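Local atomic coordinates of Atg1 tMIT (Kluyveromyces marxianus, PDB entry 4P1N), a protein that forms the tandem MIT region of the autophagy kinase Atg1, a serine/threonine protein kinase required for autophagosome formation and for cytoplasm-to-vacuole transport. Residues F13-S18 with T136-I141; E97-C102 with D177-I182; R201-G206 with K268-K273. All coordinates share one frame; numbering follows the deposited sequence.

Interaction 1 (F13-S18 with T136-I141); sequences FVESLS and TLKLNI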
loop_
_atom_site.group_PDB
_atom_site.type_symbol
_atom_site.label_atom_id
_atom_site.label_comp_id
_atom_site.label_asym_id
_atom_site.label_seq_id
_atom_site.Cartn_x
_atom_site.Cartn_y
_atom_site.Cartn_z
ATOM N N PHE B 13 -5.011 4.312 13.480
ATOM C CA PHE B 13 -4.826 2.929 13.906
ATOM C C PHE B 13 -4.374 2.052 12.733
ATOM O O PHE B 13 -3.505 1.199 12.878
ATOM C CB PHE B 13 -6.090 2.368 14.526
ATOM C CG PHE B 13 -6.238 2.692 15.996
ATOM C CD1 PHE B 13 -6.394 4.005 16.426
ATOM C CD2 PHE B 13 -6.234 1.679 16.956
ATOM C CE1 PHE B 13 -6.540 4.308 17.778
ATOM C CE2 PHE B 13 -6.387 1.979 18.311
ATOM C CZ PHE B 13 -6.542 3.294 18.721
ATOM N N VAL B 14 -4.953 2.298 11.567
ATOM C CA VAL B 14 -4.603 1.587 10.371
ATOM C C VAL B 14 -3.204 1.996 9.903
ATOM O O VAL B 14 -2.453 1.150 9.497
ATOM C CB VAL B 14 -5.645 1.834 9.276
ATOM C CG1 VAL B 14 -5.245 1.159 7.976
ATOM C CG2 VAL B 14 -6.984 1.280 9.727
ATOM N N GLU B 15 -2.836 3.273 10.010
ATOM C CA GLU B 15 -1.475 3.695 9.649
ATOM C C GLU B 15 -0.414 3.011 10.502
ATOM O O GLU B 15 0.636 2.638 10.004
ATOM C CB GLU B 15 -1.283 5.201 9.798
ATOM C CG GLU B 15 -1.784 5.977 8.614
ATOM C CD GLU B 15 -1.642 7.483 8.779
ATOM O OE1 GLU B 15 -1.829 7.987 9.900
ATOM O OE2 GLU B 15 -1.365 8.163 7.767
ATOM N N SER B 16 -0.697 2.932 11.799
ATOM C CA SER B 16 0.151 2.249 12.791
ATOM C C SER B 16 0.336 0.732 12.480
ATOM O O SER B 16 1.431 0.200 12.535
ATOM C CB SER B 16 -0.477 2.455 14.185
ATOM O OG SER B 16 0.217 1.735 15.194
ATOM N N LEU B 17 -0.740 0.044 12.130
ATOM C CA LEU B 17 -0.636 -1.333 11.699
ATOM C C LEU B 17 0.123 -1.460 10.419
ATOM O O LEU B 17 0.861 -2.414 10.263
ATOM C CB LEU B 17 -2.019 -2.002 11.539
ATOM C CG LEU B 17 -2.677 -2.204 12.900
ATOM C CD1 LEU B 17 -4.187 -2.403 12.758
ATOM C CD2 LEU B 17 -2.045 -3.367 13.665
ATOM N N SER B 18 -0.041 -0.508 9.515
ATOM C CA SER B 18 0.620 -0.550 8.194
ATOM C C SER B 18 2.111 -0.315 8.325
ATOM O O SER B 18 2.914 -0.886 7.564
ATOM C CB SER B 18 0.017 0.468 7.230
ATOM O OG SER B 18 -1.333 0.154 6.942
ATOM N N THR B 136 -12.187 8.064 4.239
ATOM C CA THR B 136 -11.197 9.021 3.731
ATOM C C THR B 136 -10.441 8.493 2.494
ATOM O O THR B 136 -10.346 7.284 2.255
ATOM C CB THR B 136 -10.199 9.374 4.866
ATOM O OG1 THR B 136 -10.938 9.773 6.033
ATOM C CG2 THR B 136 -9.254 10.513 4.482
ATOM N N LEU B 137 -9.909 9.410 1.702
ATOM C CA LEU B 137 -9.086 9.022 0.563
ATOM C C LEU B 137 -7.900 8.197 1.068
ATOM O O LEU B 137 -7.628 7.107 0.544
ATOM C CB LEU B 137 -8.623 10.256 -0.197
ATOM C CG LEU B 137 -8.803 10.241 -1.715
ATOM C CD1 LEU B 137 -9.220 11.609 -2.231
ATOM C CD2 LEU B 137 -7.523 9.805 -2.388
ATOM N N LYS B 138 -7.233 8.715 2.106
ATOM C CA LYS B 138 -6.062 8.085 2.727
ATOM C C LYS B 138 -6.320 6.660 3.110
ATOM O O LYS B 138 -5.537 5.766 2.779
ATOM C CB LYS B 138 -5.655 8.804 4.019
ATOM C CG LYS B 138 -4.495 9.773 3.907
ATOM C CD LYS B 138 -3.646 9.692 5.168
ATOM C CE LYS B 138 -2.617 10.808 5.224
ATOM N NZ LYS B 138 -1.481 10.430 6.115
ATOM N N LEU B 139 -7.391 6.461 3.860
ATOM C CA LEU B 139 -7.803 5.123 4.255
ATOM C C LEU B 139 -8.009 4.196 3.048
ATOM O O LEU B 139 -7.565 3.060 3.077
ATOM C CB LEU B 139 -9.110 5.179 5.086
ATOM C CG LEU B 139 -9.645 3.853 5.584
ATOM C CD1 LEU B 139 -8.635 3.175 6.495
ATOM C CD2 LEU B 139 -10.961 4.028 6.309
ATOM N N ASN B 140 -8.712 4.668 2.020
ATOM C CA ASN B 140 -8.895 3.886 0.782
ATOM C C ASN B 140 -7.585 3.430 0.183
ATOM O O ASN B 140 -7.390 2.244 -0.113
ATOM C CB ASN B 140 -9.642 4.674 -0.277
ATOM C CG ASN B 140 -10.983 4.083 -0.575
ATOM O OD1 ASN B 140 -11.095 2.909 -0.929
ATOM N ND2 ASN B 140 -12.010 4.885 -0.445
ATOM N N ILE B 141 -6.664 4.373 0.084
ATOM C CA ILE B 141 -5.333 4.077 -0.441
ATOM C C ILE B 141 -4.650 3.025 0.425
ATOM O O ILE B 141 -4.219 1.990 -0.095
ATOM C CB ILE B 141 -4.511 5.364 -0.634
ATOM C CG1 ILE B 141 -5.027 6.086 -1.874
ATOM C CG2 ILE B 141 -3.028 5.048 -0.782
ATOM C CD1 ILE B 141 -4.536 7.524 -2.056
#

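Interaction 2 (E97-C102 with D177-I182); sequences ELKKLC and DDEPTI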
loop_
_atom_site.group_PDB
_atom_site.type_symbol
_atom_site.label_atom_id
_atom_site.label_comp_id
_atom_site.label_asym_id
_atom_site.label_seq_id
_atom_site.Cartn_x
_atom_site.Cartn_y
_atom_site.Cartn_z
ATOM N N GLU B 97 21.595 -23.977 4.348
ATOM C CA GLU B 97 21.430 -22.549 4.434
ATOM C C GLU B 97 20.139 -22.153 3.731
ATOM O O GLU B 97 19.369 -21.320 4.247
ATOM C CB GLU B 97 22.633 -21.831 3.811
ATOM C CG GLU B 97 22.986 -20.520 4.494
ATOM C CD GLU B 97 24.329 -19.953 4.052
ATOM O OE1 GLU B 97 25.254 -20.735 3.739
ATOM O OE2 GLU B 97 24.465 -18.710 4.036
ATOM N N LEU B 98 19.899 -22.770 2.574
ATOM C CA LEU B 98 18.679 -22.539 1.824
ATOM C C LEU B 98 17.447 -22.883 2.649
ATOM O O LEU B 98 16.503 -22.084 2.738
ATOM C CB LEU B 98 18.656 -23.340 0.521
ATOM C CG LEU B 98 17.583 -22.855 -0.465
ATOM C CD1 LEU B 98 17.969 -21.493 -1.041
ATOM C CD2 LEU B 98 17.355 -23.847 -1.583
ATOM N N LYS B 99 17.447 -24.063 3.259
ATOM C CA LYS B 99 16.302 -24.450 4.084
ATOM C C LYS B 99 16.067 -23.445 5.230
ATOM O O LYS B 99 14.923 -23.147 5.572
ATOM C CB LYS B 99 16.462 -25.836 4.668
ATOM C CG LYS B 99 15.254 -26.708 4.413
ATOM C CD LYS B 99 15.101 -27.793 5.462
ATOM C CE LYS B 99 14.265 -27.295 6.632
ATOM N NZ LYS B 99 13.596 -28.436 7.312
ATOM N N LYS B 100 17.151 -22.939 5.805
ATOM C CA LYS B 100 17.058 -21.972 6.884
ATOM C C LYS B 100 16.445 -20.639 6.396
ATOM O O LYS B 100 15.545 -20.090 7.026
ATOM C CB LYS B 100 18.440 -21.732 7.501
ATOM C CG LYS B 100 18.360 -21.232 8.929
ATOM C CD LYS B 100 19.655 -20.595 9.403
ATOM C CE LYS B 100 19.587 -20.314 10.904
ATOM N NZ LYS B 100 20.202 -19.009 11.283
ATOM N N LEU B 101 16.939 -20.145 5.271
ATOM C CA LEU B 101 16.420 -18.949 4.668
ATOM C C LEU B 101 14.952 -19.081 4.269
ATOM O O LEU B 101 14.186 -18.141 4.441
ATOM C CB LEU B 101 17.243 -18.558 3.438
ATOM C CG LEU B 101 18.620 -17.952 3.713
ATOM C CD1 LEU B 101 19.398 -17.830 2.408
ATOM C CD2 LEU B 101 18.519 -16.604 4.387
ATOM N N CYS B 102 14.581 -20.232 3.717
ATOM C CA CYS B 102 13.217 -20.474 3.270
ATOM C C CYS B 102 12.247 -20.456 4.468
ATOM O O CYS B 102 11.189 -19.770 4.418
ATOM C CB CYS B 102 13.112 -21.798 2.504
ATOM S SG CYS B 102 13.756 -21.714 0.810
ATOM N N ASP B 177 14.762 -34.157 12.536
ATOM C CA ASP B 177 14.369 -34.108 13.942
ATOM C C ASP B 177 15.311 -33.205 14.745
ATOM O O ASP B 177 14.874 -32.468 15.631
ATOM C CB ASP B 177 14.374 -35.530 14.529
ATOM C CG ASP B 177 13.850 -35.588 15.955
ATOM O OD1 ASP B 177 13.094 -34.683 16.363
ATOM O OD2 ASP B 177 14.191 -36.556 16.668
ATOM N N ASP B 178 16.600 -33.260 14.416
ATOM C CA ASP B 178 17.637 -32.571 15.188
ATOM C C ASP B 178 17.720 -31.056 14.938
ATOM O O ASP B 178 18.118 -30.316 15.838
ATOM C CB ASP B 178 19.007 -33.211 14.926
ATOM N N GLU B 179 17.351 -30.590 13.743
ATOM C CA GLU B 179 17.503 -29.167 13.400
ATOM C C GLU B 179 16.976 -28.255 14.518
ATOM O O GLU B 179 15.913 -28.512 15.081
ATOM C CB GLU B 179 16.802 -28.827 12.071
ATOM C CG GLU B 179 17.457 -29.461 10.847
ATOM C CD GLU B 179 16.942 -28.921 9.522
ATOM O OE1 GLU B 179 15.790 -28.433 9.473
ATOM O OE2 GLU B 179 17.694 -28.999 8.522
ATOM N N PRO B 180 17.720 -27.188 14.845
ATOM C CA PRO B 180 17.246 -26.259 15.877
ATOM C C PRO B 180 15.943 -25.611 15.418
ATOM O O PRO B 180 15.836 -25.298 14.239
ATOM C CB PRO B 180 18.366 -25.222 15.948
ATOM C CG PRO B 180 18.971 -25.232 14.581
ATOM C CD PRO B 180 18.889 -26.655 14.117
ATOM N N THR B 181 14.964 -25.458 16.313
ATOM C CA THR B 181 13.656 -24.936 15.919
ATOM C C THR B 181 13.766 -23.433 15.694
ATOM O O THR B 181 14.323 -22.711 16.515
ATOM C CB THR B 181 12.534 -25.229 16.945
ATOM O OG1 THR B 181 12.270 -26.632 16.986
ATOM C CG2 THR B 181 11.232 -24.514 16.545
ATOM N N ILE B 182 13.256 -22.981 14.560
ATOM C CA ILE B 182 13.298 -21.587 14.216
ATOM C C ILE B 182 12.015 -20.975 14.698
ATOM O O ILE B 182 10.934 -21.459 14.357
ATOM C CB ILE B 182 13.472 -21.366 12.720
ATOM C CG1 ILE B 182 14.788 -22.000 12.270
ATOM C CG2 ILE B 182 13.470 -19.861 12.424
ATOM C CD1 ILE B 182 14.991 -22.068 10.775
#

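Interaction 3 (R201-G206 with K268-K273); sequences RLEMEG and KALKSK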
loop_
_atom_site.group_PDB
_atom_site.type_symbol
_atom_site.label_atom_id
_atom_site.label_comp_id
_atom_site.label_asym_id
_atom_site.label_seq_id
_atom_site.Cartn_x
_atom_site.Cartn_y
_atom_site.Cartn_z
ATOM N N ARG B 201 25.847 3.020 17.023
ATOM C CA ARG B 201 27.217 3.149 16.497
ATOM C C ARG B 201 27.248 4.245 15.429
ATOM O O ARG B 201 28.131 5.098 15.422
ATOM C CB ARG B 201 27.712 1.824 15.923
ATOM N N LEU B 202 26.252 4.245 14.554
ATOM C CA LEU B 202 26.141 5.289 13.546
ATOM C C LEU B 202 26.042 6.675 14.204
ATOM O O LEU B 202 26.797 7.606 13.864
ATOM C CB LEU B 202 24.919 5.072 12.671
ATOM C CG LEU B 202 25.077 5.582 11.244
ATOM C CD1 LEU B 202 25.524 4.427 10.358
ATOM C CD2 LEU B 202 23.795 6.156 10.690
ATOM N N GLU B 203 25.120 6.785 15.159
ATOM C CA GLU B 203 24.869 8.037 15.851
ATOM C C GLU B 203 26.166 8.592 16.445
ATOM O O GLU B 203 26.422 9.789 16.340
ATOM C CB GLU B 203 23.791 7.862 16.938
ATOM C CG GLU B 203 23.082 9.161 17.307
ATOM C CD GLU B 203 22.210 9.076 18.562
ATOM O OE1 GLU B 203 22.276 10.029 19.362
ATOM O OE2 GLU B 203 21.458 8.089 18.756
ATOM N N MET B 204 26.992 7.725 17.038
ATOM C CA MET B 204 28.247 8.177 17.646
ATOM C C MET B 204 29.373 8.474 16.639
ATOM O O MET B 204 30.333 9.149 16.981
ATOM C CB MET B 204 28.721 7.259 18.787
ATOM C CG MET B 204 28.937 5.796 18.488
ATOM S SD MET B 204 28.918 4.832 20.024
ATOM C CE MET B 204 30.526 5.243 20.688
ATOM N N GLU B 205 29.227 8.024 15.399
ATOM C CA GLU B 205 30.176 8.365 14.336
ATOM C C GLU B 205 29.782 9.645 13.579
ATOM O O GLU B 205 30.338 9.928 12.520
ATOM C CB GLU B 205 30.330 7.175 13.372
ATOM C CG GLU B 205 31.136 6.035 13.975
ATOM C CD GLU B 205 31.181 4.805 13.092
ATOM O OE1 GLU B 205 30.099 4.267 12.757
ATOM O OE2 GLU B 205 32.304 4.368 12.747
ATOM N N GLY B 206 28.838 10.420 14.128
ATOM C CA GLY B 206 28.366 11.658 13.498
ATOM C C GLY B 206 27.489 11.419 12.280
ATOM O O GLY B 206 27.312 12.297 11.432
ATOM N N LYS B 268 14.114 9.531 21.731
ATOM C CA LYS B 268 13.766 10.860 22.263
ATOM C C LYS B 268 14.993 11.757 22.433
ATOM O O LYS B 268 14.967 12.966 22.116
ATOM C CB LYS B 268 13.051 10.727 23.606
ATOM C CG LYS B 268 11.655 10.143 23.489
ATOM C CD LYS B 268 10.987 10.056 24.847
ATOM C CE LYS B 268 9.616 9.410 24.739
ATOM N NZ LYS B 268 9.111 8.982 26.070
ATOM N N ALA B 269 16.066 11.186 22.963
ATOM C CA ALA B 269 17.330 11.940 23.113
ATOM C C ALA B 269 17.801 12.426 21.756
ATOM O O ALA B 269 18.134 13.599 21.564
ATOM C CB ALA B 269 18.404 11.064 23.731
ATOM N N LEU B 270 17.822 11.513 20.800
ATOM C CA LEU B 270 18.219 11.865 19.455
ATOM C C LEU B 270 17.344 12.988 18.879
ATOM O O LEU B 270 17.840 13.916 18.249
ATOM C CB LEU B 270 18.129 10.639 18.568
ATOM C CG LEU B 270 18.924 10.558 17.268
ATOM C CD1 LEU B 270 17.969 10.218 16.124
ATOM C CD2 LEU B 270 19.791 11.762 16.921
ATOM N N LYS B 271 16.044 12.908 19.085
ATOM C CA LYS B 271 15.142 13.964 18.583
ATOM C C LYS B 271 15.427 15.324 19.204
ATOM O O LYS B 271 15.301 16.360 18.534
ATOM C CB LYS B 271 13.696 13.579 18.834
ATOM C CG LYS B 271 13.335 12.328 18.051
ATOM C CD LYS B 271 12.448 12.604 16.862
ATOM C CE LYS B 271 10.979 12.406 17.201
ATOM N NZ LYS B 271 10.231 12.057 15.952
ATOM N N SER B 272 15.819 15.311 20.475
ATOM C CA SER B 272 16.186 16.534 21.172
ATOM C C SER B 272 17.369 17.201 20.512
ATOM O O SER B 272 17.367 18.411 20.328
ATOM C CB SER B 272 16.537 16.250 22.631
ATOM O OG SER B 272 15.538 15.457 23.224
ATOM N N LYS B 273 18.378 16.405 20.176
ATOM C CA LYS B 273 19.575 16.900 19.498
ATOM C C LYS B 273 19.310 17.474 18.102
ATOM O O LYS B 273 19.986 18.407 17.703
ATOM C CB LYS B 273 20.642 15.798 19.401
ATOM C CG LYS B 273 21.274 15.442 20.739
ATOM C CD LYS B 273 21.813 14.016 20.759
ATOM C CE LYS B 273 23.015 13.850 19.844
ATOM N NZ LYS B 273 23.382 12.418 19.690
#

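Interaction 1 (F13-S18 with T136-I141)
Val14 and Glu15, neighbours on one helix, meet Leu139 and Lys138 of another, and the two pairs illustrate how an apolar contact and a charged one can share a single helix-helix seam. The apolar pair is buried. CG2 of Val14 lies 4.1 Å from CD1 of Leu139, and the two side chains approach at about a right angle, methyl against methyl. Leu139 delivers that methyl because its CG stands anti to the backbone N (chi1 -179°), which carries the branch across to the other helix.

The charged pair lies at the partly exposed margin. Lys138 NZ donates a hydrogen bond to Glu15 OE2 at 2.8 Å, the core of a salt bridge, and meets that oxygen nearly head-on, along the C-O bond. The glutamate chain runs extended beyond CG, whereas the lysine bends at chi2, and they too cross at roughly a right angle. A second subunit, another copy of this protein, brings its own Lys138 close to this one, so the carboxylate probably helps to offset like charges at that interface.

Both helices belong to the first MIT domain. Val14, on helix 10-33, also packs on Leu142 and Ile146 of helix 137-170, and helix 95-129 also lies alongside, with Thr123 against Val14 and Trp126 against Leu139.

Interaction 2 (E97-C102 with D177-I182)
Lys99 reaches from helix 95-129 to Glu179 in the loop that leads into helix 184-204, and the way its ammonium is shared shows how one donor can serve more than one acceptor. NZ of Lys99 donates to OE1 of Glu179 at 3.1 Å, forming a salt bridge. It comes to the syn side of that oxygen, the side facing OE2, but stands 25° out of the carboxylate plane. The nitrogen also hydrogen-bonds OD1 of Asn168, its strongest polar partner, so the ammonium is held by two acceptors, an amide oxygen of helix 137-170 and the carboxylate of the loop. A bend at chi3 (89°) turns the end of the lysine chain toward the loop and leaves CE only 3.4 Å from OE1 of Glu179. The Lys99 side chain also touches Leu164 of helix 137-170 and Leu176.

In the fold, this is a contact between the two MIT domains: the helix is part of the three-helix arrangement of the first, and the loop between helix 137-170 and helix 184-204 falls in the second MIT range. This segment has no regular helix or strand, and it meets the helix through the side chains of Glu179 and Ile182.

Farther along the loop the contact becomes apolar. CD1 of Ile182 rests 3.9 Å from CG of Lys100, touching the lysine through its methylene chain and not its charged end. With CG1 anti to the carbonyl carbon (chi1 -60°), the isoleucine extends CD1 to the helix, where Met103 and Leu107 also receive it. The ammonium of Lys100 has a different polar partner, a long and weak ion pair with Glu104 one helical turn on.

Interaction 3 (R201-G206 with K268-K273)
Glu203 meets Lys273 through two chains set by different torsions. In Glu203, CG stands anti to the backbone N (chi1 -157°) and the chain runs extended beyond it, carrying the carboxylate across to the other helix. In Lys273, CG lies anti to the carbonyl carbon and a bend at chi3 (68°) folds the ammonium back toward the glutamate, and the two chains approach from opposite directions. NZ of Lys273 donates to OE1 of Glu203 at 2.7 Å, a salt bridge made through the anti lone pair, the one facing away from OE2.

Leu270 packs beside the same carboxylate. Its CG lies 3.8 Å from CD of Glu203 and its CD2 3.9 Å from OE1, as the two side chains slide past each other in opposite directions. The acid is thus placed against a hydrocarbon branch while its oxygens are taken by polar partners: Arg266 forms a second salt bridge to OE1, and Tyr216 a hydrogen bond to OE2. Replacing this glutamate with alanine is likely to leave Lys273 and Arg266 without their shared counter-charge, Tyr216 without this acceptor, and a gap beside Leu270.

The contact joins helix 184-204 to helix 250-273 in the second MIT domain. Helix 184-204 ends just beyond, in a Schellman motif in which Gly206, at positive phi, is the C-prime residue; Tyr209 of helix 209-227 packs on both Leu270 and Lys273.

The carboxylate is buried yet bound at both oxygens, and the two nearby cations would be expected to stabilise its ionised form. A charge can therefore be accommodated between helices when basic groups and a hydroxyl surround it.

Each of the three contacts pairs a glutamate with a lysine and adds packing by an aliphatic side chain, at well-spaced points of a largely helical chain. Interactions 1 and 2 lie on opposite sides of the chain's centre, with their own centres 36 Å apart, and their segments alternate along the sequence. Interaction 1 joins helices within the first MIT domain, interaction 3 does so within the second, and interaction 2 joins a helix in the first MIT range to the loop before helix 184-204, in the second range. Interactions 1 and 3 are the closest pair, yet their nearest atoms remain about 14 Å apart. Interactions 2 and 3 follow in series, with centres 37 Å apart and helix 184-204 leading from one to the other.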